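Local coordinates for protein cleavage and polyadenylation specificity factor 100 KD subunit (Methanosarcina mazei, PDB 2XR1) that probably terminates transcription by cutting nascent RNA as it leaves RNA polymerase and then degrading it from the 5' end, acting as a zinc-dependent nuclease, at residues H245-H250 against F419-S424; D249-V254 against D274-L279; L256-G261 against V301-K306. All blocks are in the same frame, centred on the assembly; numbering follows the deposited sequence.

Interaction 1: residues H245-H250 against F419-S424. With ZN (zinc ion), chain E; ZN (zinc ion), chain F.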
loop_
_atom_site.group_PDB
_atom_site.type_symbol
_atom_site.label_atom_id
_atom_site.label_comp_id
_atom_site.label_asym_id
_atom_site.label_seq_id
_atom_site.Cartn_x
_atom_site.Cartn_y
_atom_site.Cartn_z
ATOM N N HIS B 245 -17.398 -14.394 -7.617
ATOM C CA HIS B 245 -18.246 -15.579 -7.669
ATOM C C HIS B 245 -18.450 -16.088 -6.251
ATOM O O HIS B 245 -17.835 -15.591 -5.322
ATOM C CB HIS B 245 -17.691 -16.691 -8.590
ATOM C CG HIS B 245 -16.397 -17.293 -8.144
ATOM N ND1 HIS B 245 -15.193 -16.615 -8.197
ATOM C CD2 HIS B 245 -16.107 -18.534 -7.675
ATOM C CE1 HIS B 245 -14.228 -17.414 -7.770
ATOM N NE2 HIS B 245 -14.749 -18.590 -7.471
ATOM N N ALA B 246 -19.322 -17.080 -6.103
ATOM C CA ALA B 246 -19.864 -17.426 -4.796
ATOM C C ALA B 246 -18.965 -18.249 -3.927
ATOM O O ALA B 246 -19.294 -18.460 -2.790
ATOM C CB ALA B 246 -21.192 -18.142 -4.941
ATOM N N HIS B 247 -17.822 -18.702 -4.433
ATOM C CA HIS B 247 -16.968 -19.574 -3.635
ATOM C C HIS B 247 -16.519 -18.902 -2.332
ATOM O O HIS B 247 -16.182 -17.726 -2.310
ATOM C CB HIS B 247 -15.775 -20.066 -4.431
ATOM C CG HIS B 247 -16.074 -21.213 -5.344
ATOM N ND1 HIS B 247 -15.397 -21.406 -6.529
ATOM C CD2 HIS B 247 -16.941 -22.239 -5.232
ATOM C CE1 HIS B 247 -15.848 -22.502 -7.108
ATOM N NE2 HIS B 247 -16.787 -23.021 -6.345
ATOM N N LEU B 248 -16.532 -19.677 -1.258
ATOM C CA LEU B 248 -16.134 -19.181 0.044
ATOM C C LEU B 248 -14.786 -18.466 0.027
ATOM O O LEU B 248 -14.654 -17.431 0.643
ATOM C CB LEU B 248 -16.178 -20.293 1.091
ATOM C CG LEU B 248 -17.582 -20.352 1.707
ATOM C CD1 LEU B 248 -17.832 -21.654 2.422
ATOM C CD2 LEU B 248 -17.874 -19.126 2.605
ATOM N N ASP B 249 -13.822 -18.979 -0.742
ATOM C CA ASP B 249 -12.482 -18.405 -0.806
ATOM C C ASP B 249 -12.502 -17.084 -1.538
ATOM O O ASP B 249 -11.446 -16.568 -1.806
ATOM C CB ASP B 249 -11.463 -19.399 -1.443
ATOM C CG ASP B 249 -11.735 -19.703 -2.955
ATOM O OD1 ASP B 249 -12.849 -20.183 -3.264
ATOM O OD2 ASP B 249 -10.856 -19.502 -3.854
ATOM N N HIS B 250 -13.684 -16.577 -1.917
ATOM C CA HIS B 250 -13.824 -15.241 -2.519
ATOM C C HIS B 250 -14.861 -14.262 -1.890
ATOM O O HIS B 250 -14.784 -13.040 -2.119
ATOM C CB HIS B 250 -14.167 -15.387 -3.987
ATOM C CG HIS B 250 -13.117 -16.101 -4.774
ATOM N ND1 HIS B 250 -12.204 -15.451 -5.583
ATOM C CD2 HIS B 250 -12.824 -17.413 -4.854
ATOM C CE1 HIS B 250 -11.398 -16.346 -6.119
ATOM N NE2 HIS B 250 -11.743 -17.543 -5.690
ATOM N N PHE B 419 -17.742 -29.483 -3.686
ATOM C CA PHE B 419 -18.314 -28.271 -3.127
ATOM C C PHE B 419 -19.785 -28.243 -3.394
ATOM O O PHE B 419 -20.249 -28.909 -4.315
ATOM C CB PHE B 419 -17.600 -27.053 -3.724
ATOM C CG PHE B 419 -16.170 -26.975 -3.309
ATOM C CD1 PHE B 419 -15.830 -26.461 -2.069
ATOM C CD2 PHE B 419 -15.174 -27.495 -4.121
ATOM C CE1 PHE B 419 -14.482 -26.425 -1.654
ATOM C CE2 PHE B 419 -13.849 -27.460 -3.730
ATOM C CZ PHE B 419 -13.501 -26.918 -2.498
ATOM N N ALA B 420 -20.523 -27.508 -2.566
ATOM C CA ALA B 420 -21.948 -27.343 -2.797
ATOM C C ALA B 420 -22.199 -26.884 -4.217
ATOM O O ALA B 420 -23.075 -27.435 -4.899
ATOM C CB ALA B 420 -22.536 -26.370 -1.848
ATOM N N VAL B 421 -21.430 -25.895 -4.680
ATOM C CA VAL B 421 -21.537 -25.447 -6.059
ATOM C C VAL B 421 -20.187 -25.498 -6.719
ATOM O O VAL B 421 -19.199 -25.052 -6.152
ATOM C CB VAL B 421 -22.058 -23.996 -6.164
ATOM C CG1 VAL B 421 -21.192 -23.035 -5.380
ATOM C CG2 VAL B 421 -22.088 -23.558 -7.580
ATOM N N GLY B 422 -20.148 -26.000 -7.947
ATOM C CA GLY B 422 -18.904 -26.188 -8.652
ATOM C C GLY B 422 -18.769 -27.647 -9.060
ATOM O O GLY B 422 -19.376 -28.098 -10.069
ATOM N N ARG B 423 -18.027 -28.420 -8.286
ATOM C CA ARG B 423 -17.612 -29.737 -8.786
ATOM C C ARG B 423 -18.762 -30.732 -8.738
ATOM O O ARG B 423 -18.831 -31.656 -9.531
ATOM C CB ARG B 423 -16.437 -30.263 -7.971
ATOM C CG ARG B 423 -15.242 -29.359 -7.984
ATOM C CD ARG B 423 -14.291 -29.730 -6.952
ATOM N NE ARG B 423 -13.117 -28.880 -7.084
ATOM C CZ ARG B 423 -11.941 -29.105 -6.529
ATOM N NH1 ARG B 423 -11.759 -30.173 -5.772
ATOM N NH2 ARG B 423 -10.954 -28.251 -6.742
ATOM N N SER B 424 -19.680 -30.515 -7.813
ATOM C CA SER B 424 -20.806 -31.369 -7.676
ATOM C C SER B 424 -21.702 -31.337 -8.921
ATOM O O SER B 424 -22.097 -32.383 -9.444
ATOM C CB SER B 424 -21.583 -30.957 -6.442
ATOM O OG SER B 424 -21.982 -29.599 -6.528
HETATM ZN ZN ZN E . -13.755 -20.535 -7.338
HETATM ZN ZN ZN F . -11.017 -19.538 -5.946
#

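Interaction 2: residues D249-V254 against D274-L279. With ZN (zinc ion), chain F.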
loop_
_atom_site.group_PDB
_atom_site.type_symbol
_atom_site.label_atom_id
_atom_site.label_comp_id
_atom_site.label_asym_id
_atom_site.label_seq_id
_atom_site.Cartn_x
_atom_site.Cartn_y
_atom_site.Cartn_z
ATOM N N ASP B 249 -13.822 -18.979 -0.742
ATOM C CA ASP B 249 -12.482 -18.405 -0.806
ATOM C C ASP B 249 -12.502 -17.084 -1.538
ATOM O O ASP B 249 -11.446 -16.568 -1.806
ATOM C CB ASP B 249 -11.463 -19.399 -1.443
ATOM C CG ASP B 249 -11.735 -19.703 -2.955
ATOM O OD1 ASP B 249 -12.849 -20.183 -3.264
ATOM O OD2 ASP B 249 -10.856 -19.502 -3.854
ATOM N N HIS B 250 -13.684 -16.577 -1.917
ATOM C CA HIS B 250 -13.824 -15.241 -2.519
ATOM C C HIS B 250 -14.861 -14.262 -1.890
ATOM O O HIS B 250 -14.784 -13.040 -2.119
ATOM C CB HIS B 250 -14.167 -15.387 -3.987
ATOM C CG HIS B 250 -13.117 -16.101 -4.774
ATOM N ND1 HIS B 250 -12.204 -15.451 -5.583
ATOM C CD2 HIS B 250 -12.824 -17.413 -4.854
ATOM C CE1 HIS B 250 -11.398 -16.346 -6.119
ATOM N NE2 HIS B 250 -11.743 -17.543 -5.690
ATOM N N GLN B 251 -15.863 -14.808 -1.193
ATOM C CA GLN B 251 -16.917 -14.035 -0.533
ATOM C C GLN B 251 -17.001 -14.302 0.982
ATOM O O GLN B 251 -17.599 -13.532 1.738
ATOM C CB GLN B 251 -18.277 -14.303 -1.183
ATOM C CG GLN B 251 -18.746 -15.810 -1.347
ATOM C CD GLN B 251 -19.337 -16.433 -0.082
ATOM O OE1 GLN B 251 -19.453 -15.779 0.964
ATOM N NE2 GLN B 251 -19.713 -17.700 -0.161
ATOM N N GLY B 252 -16.381 -15.375 1.435
ATOM C CA GLY B 252 -16.616 -15.839 2.789
ATOM C C GLY B 252 -16.400 -14.884 3.954
ATOM O O GLY B 252 -16.979 -15.070 5.005
ATOM N N LEU B 253 -15.545 -13.881 3.784
ATOM C CA LEU B 253 -15.318 -12.901 4.826
ATOM C C LEU B 253 -15.907 -11.533 4.489
ATOM O O LEU B 253 -15.731 -10.571 5.244
ATOM C CB LEU B 253 -13.840 -12.783 5.131
ATOM C CG LEU B 253 -13.273 -13.975 5.936
ATOM C CD1 LEU B 253 -11.781 -13.796 6.089
ATOM C CD2 LEU B 253 -13.919 -14.107 7.264
ATOM N N VAL B 254 -16.699 -11.447 3.436
ATOM C CA VAL B 254 -17.379 -10.209 3.175
ATOM C C VAL B 254 -18.233 -9.770 4.370
ATOM O O VAL B 254 -18.290 -8.584 4.660
ATOM C CB VAL B 254 -18.219 -10.263 1.909
ATOM C CG1 VAL B 254 -19.200 -9.018 1.817
ATOM C CG2 VAL B 254 -17.291 -10.355 0.711
ATOM N N ASP B 274 -27.407 -15.299 -4.494
ATOM C CA ASP B 274 -28.139 -16.394 -3.853
ATOM C C ASP B 274 -27.213 -17.461 -3.255
ATOM O O ASP B 274 -27.457 -17.942 -2.125
ATOM C CB ASP B 274 -29.089 -17.019 -4.861
ATOM C CG ASP B 274 -30.210 -16.057 -5.298
ATOM O OD1 ASP B 274 -30.417 -15.000 -4.635
ATOM O OD2 ASP B 274 -30.911 -16.377 -6.301
ATOM N N LEU B 275 -26.136 -17.802 -3.993
ATOM C CA LEU B 275 -25.190 -18.815 -3.556
ATOM C C LEU B 275 -24.425 -18.315 -2.354
ATOM O O LEU B 275 -24.267 -19.046 -1.395
ATOM C CB LEU B 275 -24.249 -19.209 -4.681
ATOM C CG LEU B 275 -24.933 -19.937 -5.841
ATOM C CD1 LEU B 275 -24.108 -19.953 -7.154
ATOM C CD2 LEU B 275 -25.345 -21.301 -5.357
ATOM N N MET B 276 -24.005 -17.058 -2.389
ATOM C CA MET B 276 -23.235 -16.446 -1.330
ATOM C C MET B 276 -23.984 -16.531 0.009
ATOM O O MET B 276 -23.399 -16.857 1.046
ATOM C CB MET B 276 -22.981 -14.984 -1.677
ATOM C CG MET B 276 -22.465 -14.128 -0.518
ATOM S SD MET B 276 -21.793 -12.547 -1.149
ATOM C CE MET B 276 -23.304 -11.629 -1.506
ATOM N N VAL B 277 -25.277 -16.218 -0.003
ATOM C CA VAL B 277 -26.061 -16.317 1.223
ATOM C C VAL B 277 -26.105 -17.772 1.714
ATOM O O VAL B 277 -25.933 -18.056 2.906
ATOM C CB VAL B 277 -27.498 -15.735 1.025
ATOM C CG1 VAL B 277 -28.470 -16.204 2.117
ATOM C CG2 VAL B 277 -27.413 -14.202 0.999
ATOM N N LEU B 278 -26.328 -18.685 0.782
ATOM C CA LEU B 278 -26.407 -20.113 1.114
ATOM C C LEU B 278 -25.123 -20.595 1.734
ATOM O O LEU B 278 -25.122 -21.194 2.822
ATOM C CB LEU B 278 -26.661 -20.936 -0.142
ATOM C CG LEU B 278 -26.850 -22.420 0.105
ATOM C CD1 LEU B 278 -28.101 -22.626 0.909
ATOM C CD2 LEU B 278 -26.909 -23.145 -1.190
ATOM N N LEU B 279 -24.021 -20.340 1.040
ATOM C CA LEU B 279 -22.737 -20.812 1.520
ATOM C C LEU B 279 -22.296 -20.123 2.796
ATOM O O LEU B 279 -21.677 -20.746 3.617
ATOM C CB LEU B 279 -21.655 -20.641 0.464
ATOM C CG LEU B 279 -21.797 -21.453 -0.813
ATOM C CD1 LEU B 279 -20.665 -21.075 -1.777
ATOM C CD2 LEU B 279 -21.867 -22.953 -0.494
HETATM ZN ZN ZN F . -11.017 -19.538 -5.946
#

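Interaction 3: residues L256-G261 against V301-K306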
loop_
_atom_site.group_PDB
_atom_site.type_symbol
_atom_site.label_atom_id
_atom_site.label_comp_id
_atom_site.label_asym_id
_atom_site.label_seq_id
_atom_site.Cartn_x
_atom_site.Cartn_y
_atom_site.Cartn_z
ATOM N N LEU B 256 -17.418 -10.110 7.393
ATOM C CA LEU B 256 -16.513 -9.590 8.420
ATOM C C LEU B 256 -16.269 -8.099 8.179
ATOM O O LEU B 256 -16.110 -7.325 9.113
ATOM C CB LEU B 256 -15.180 -10.343 8.368
ATOM C CG LEU B 256 -14.155 -10.145 9.481
ATOM C CD1 LEU B 256 -14.736 -10.430 10.832
ATOM C CD2 LEU B 256 -13.007 -11.029 9.235
ATOM N N LEU B 257 -16.236 -7.700 6.898
ATOM C CA LEU B 257 -16.147 -6.274 6.544
ATOM C C LEU B 257 -17.263 -5.496 7.212
ATOM O O LEU B 257 -17.026 -4.437 7.792
ATOM C CB LEU B 257 -16.215 -6.053 5.036
ATOM C CG LEU B 257 -15.047 -6.669 4.259
ATOM C CD1 LEU B 257 -15.179 -6.536 2.751
ATOM C CD2 LEU B 257 -13.731 -6.065 4.717
ATOM N N PHE B 258 -18.473 -6.027 7.163
ATOM C CA PHE B 258 -19.595 -5.348 7.811
ATOM C C PHE B 258 -19.468 -5.348 9.351
ATOM O O PHE B 258 -19.769 -4.355 10.021
ATOM C CB PHE B 258 -20.910 -5.948 7.322
ATOM C CG PHE B 258 -21.245 -5.547 5.928
ATOM C CD1 PHE B 258 -21.835 -4.336 5.671
ATOM C CD2 PHE B 258 -20.940 -6.350 4.887
ATOM C CE1 PHE B 258 -22.129 -3.968 4.417
ATOM C CE2 PHE B 258 -21.230 -5.966 3.602
ATOM C CZ PHE B 258 -21.811 -4.781 3.371
ATOM N N LYS B 259 -18.994 -6.454 9.900
ATOM C CA LYS B 259 -18.794 -6.527 11.326
ATOM C C LYS B 259 -17.873 -5.405 11.787
ATOM O O LYS B 259 -18.040 -4.859 12.869
ATOM C CB LYS B 259 -18.189 -7.867 11.709
ATOM C CG LYS B 259 -18.028 -8.059 13.208
ATOM C CD LYS B 259 -17.528 -9.482 13.531
ATOM C CE LYS B 259 -17.174 -9.673 15.004
ATOM N NZ LYS B 259 -17.442 -11.101 15.371
ATOM N N TYR B 260 -16.905 -5.079 10.955
ATOM C CA TYR B 260 -15.915 -4.066 11.249
ATOM C C TYR B 260 -16.285 -2.673 10.749
ATOM O O TYR B 260 -15.409 -1.805 10.682
ATOM C CB TYR B 260 -14.574 -4.468 10.599
ATOM C CG TYR B 260 -13.880 -5.666 11.207
ATOM C CD1 TYR B 260 -14.072 -6.033 12.549
ATOM C CD2 TYR B 260 -13.000 -6.415 10.449
ATOM C CE1 TYR B 260 -13.427 -7.129 13.087
ATOM C CE2 TYR B 260 -12.352 -7.504 10.969
ATOM C CZ TYR B 260 -12.568 -7.868 12.272
ATOM O OH TYR B 260 -11.896 -8.959 12.771
ATOM N N GLY B 261 -17.541 -2.458 10.361
ATOM C CA GLY B 261 -18.053 -1.100 10.086
ATOM C C GLY B 261 -18.135 -0.616 8.638
ATOM O O GLY B 261 -18.310 0.569 8.400
ATOM N N VAL B 301 -24.645 -11.678 7.900
ATOM C CA VAL B 301 -25.042 -12.167 6.569
ATOM C C VAL B 301 -26.272 -11.357 6.143
ATOM O O VAL B 301 -26.338 -10.874 5.041
ATOM C CB VAL B 301 -25.339 -13.691 6.591
ATOM C CG1 VAL B 301 -25.785 -14.201 5.218
ATOM C CG2 VAL B 301 -24.117 -14.444 7.061
ATOM N N ALA B 302 -27.205 -11.146 7.049
ATOM C CA ALA B 302 -28.351 -10.284 6.757
ATOM C C ALA B 302 -27.931 -8.876 6.314
ATOM O O ALA B 302 -28.439 -8.319 5.312
ATOM C CB ALA B 302 -29.279 -10.206 7.952
ATOM N N LYS B 303 -26.986 -8.309 7.048
ATOM C CA LYS B 303 -26.504 -6.983 6.741
ATOM C C LYS B 303 -25.822 -6.938 5.377
ATOM O O LYS B 303 -25.969 -5.958 4.652
ATOM C CB LYS B 303 -25.536 -6.514 7.820
ATOM C CG LYS B 303 -25.270 -5.011 7.778
ATOM C CD LYS B 303 -24.626 -4.513 9.065
ATOM C CE LYS B 303 -24.758 -2.997 9.234
ATOM N NZ LYS B 303 -24.442 -2.233 7.980
ATOM N N THR B 304 -25.077 -7.989 5.025
ATOM C CA THR B 304 -24.430 -8.039 3.738
ATOM C C THR B 304 -25.460 -8.123 2.614
ATOM O O THR B 304 -25.241 -7.547 1.526
ATOM C CB THR B 304 -23.539 -9.280 3.604
ATOM O OG1 THR B 304 -22.516 -9.225 4.592
ATOM C CG2 THR B 304 -22.916 -9.388 2.236
ATOM N N LEU B 305 -26.541 -8.878 2.841
ATOM C CA LEU B 305 -27.551 -9.049 1.808
ATOM C C LEU B 305 -28.313 -7.736 1.585
ATOM O O LEU B 305 -28.655 -7.409 0.466
ATOM C CB LEU B 305 -28.502 -10.187 2.182
ATOM C CG LEU B 305 -29.696 -10.516 1.294
ATOM C CD1 LEU B 305 -29.253 -10.909 -0.096
ATOM C CD2 LEU B 305 -30.513 -11.640 1.951
ATOM N N LYS B 306 -28.579 -6.985 2.653
ATOM C CA LYS B 306 -29.248 -5.679 2.547
ATOM C C LYS B 306 -28.403 -4.711 1.756
ATOM O O LYS B 306 -28.902 -3.724 1.224
ATOM C CB LYS B 306 -29.480 -5.058 3.924
ATOM C CG LYS B 306 -30.665 -5.593 4.611
ATOM C CD LYS B 306 -31.004 -4.821 5.889
ATOM C CE LYS B 306 -30.234 -5.342 7.110
ATOM N NZ LYS B 306 -30.985 -5.162 8.348
#

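Interaction 1: residues H245-H250 against F419-S424
His247 reaches Val421 through a single hydrogen bond. The donor is His247 NE2 and the acceptor is the backbone Val421 O, 3.2 Å away. The carbonyl oxygen meets the edge of the imidazole, only 9° out of the ring plane. The bond is moderately bent, with an N-H...O angle of 146°, and the donor stands somewhat out of the carbonyl plane.

Metal bonds hold four side chains of the 245-250 segment. One zinc takes His245 NE2 at 2.2 Å and His247 ND1 at 2.0 Å. His332 and Asp355 complete that site. The second zinc takes Asp249 OD2 and His250 NE2, both at 2.1 Å, with Asp355 and His607. The His-X-His-X-Asp-His sequence is the signature metal motif of the metallo-beta-lactamase fold. His247 CG lies beside its backbone N (chi1 -80°), which swings the ring between the zinc and Val421. Its turn about CB-CG puts ND1 on the metal and NE2 toward Val421 O. Val421 O is thus a second-shell hydrogen-bond acceptor; with the zinc on ND1 it fixes the ring's rotation.

Nonpolar contact is slight. His247 CD2 and Val421 CG1 are 4.3 Å apart. Gly422 packs its CA near the same edge of the ring. Within the motif, His245 CE1 lies over the centre of one face of the His250 ring.

The contact joins the metallo-beta-lactamase and beta-CASP regions. The 245-250 segment leads into helix 248-251. The 419-424 segment follows strand 414-417 of the parallel sheet and enters helix 423-436. Helix 270-290 packs against both segments, and helix 451-460 backs Val421 and Ser424.

Interaction 2: residues D249-V254 against D274-L279
The flat amide of Gln251 lies against Met276 and Leu279 of helix 270-290. Met276 covers one face of the amide. Its CG stands above Gln251 CD, at 3.9 Å, shifted toward the oxygen side, and its CA is over the same face. Met276 CG is also 3.7 Å from Gln251 OE1. Leu279 lies beyond the nitrogen end, with its CB 3.6 Å from Gln251 NE2 and its CD1 at 3.9 Å from the same atom. The His250 ring does not touch the helix. The His607 ring meets it, with about 25° between the planes. Asp212 accepts a hydrogen bond from His250 ND1 on the side of the ring away from the metal.

The Gln251 chain is folded. CG sits between the backbone N and the carbonyl carbon (chi1 52°), and a second bend at chi2 (80°) lays the amide along the helix surface. Met276 SD packs 3.9 Å from Gln251 CB, so the thioether covers the root of the side chain as well. Gln251 also opens a type I beta turn that closes with Val254 N to Gln251 O, 2.8 Å. The turn leads from helix 248-251 into helix 254-259, with Leu253 as its N-cap.

All three touching residues are buried, and no hydrogen bond crosses between the two segments. The amide is satisfied from outside them. Gln251 NE2 donates to Ala246 O in the zinc-binding loop, and Gln251 OE1 accepts from Gln280 NE2. The bond to the Ala246 carbonyl, which can only accept, marks the nitrogen end; the one to Gln280 agrees with it. They tie the metal-binding loop to helix 270-290, while the hydrocarbon of Met276 and Leu279 packs round a polar group that is already paired.

Interaction 3: residues L256-G261 against V301-K306
Lys303 and Thr304, side by side on helix 299-306, share the ring of Phe258. Lys303 CG packs 4.1 Å from Phe258 CD1. The chain then runs extended and bends only at its last torsion (chi4 -45°). This brings Lys303 NZ to 4.1 Å from the same Phe258 CD1, beside the rim, not over the face. Glu263 makes a long, weak ion pair with that ammonium. The backbone oxygen of Lys303 lies over a face of the ring.

Thr304 follows and makes the closer contact. Its CA sits over that face, 4.2 Å from the Phe258 ring centroid and 25° off the ring normal. This is a CH-pi contact, displaced toward the rim. Thr304 OG1, anti to the carbonyl carbon (chi1 -62°), hydrogen-bonds back to Met300 O and lies at the ring's rim, 3.3 Å from Phe258 CD2.

Phe258 is in the last turn of helix 254-259. Gly261, with positive phi, ends that helix in a Schellman motif, with Gly261 N bonded to Phe258 O at 2.9 Å and Tyr262 N bonded to Leu257 O. Tyr262 meets the Phe258 ring edge-to-face, and the His307 ring also touches it.

No hydrogen bond or salt bridge crosses between the segments. One aromatic ring joins the two helices by dispersion and CH-pi contact. Thr304 OG1 is paired within its own helix, and the ion pair of Lys303 is weak.

How the interactions relate
The three contacts run outward from the zinc centre. Interactions 1 and 2 have centres 8 Å apart and share Asp249, His250 and helix 248-251. Interaction 3 lies farther out, about 12 Å from interaction 2 and 20 Å from interaction 1, centre to centre. Along the chain, helices 248-251 and 254-259 come first, then helices 270-290 and 299-306, so the segments of interactions 2 and 3 alternate. Val254 packs on Thr304, and Val277 on Leu305. Segment 419-424 comes last, and its pairing encloses interaction 3. Interactions 2 and 3 thus pack helices together within the metallo-beta-lactamase region, while interaction 1 connects its metal motif to the beta-CASP region.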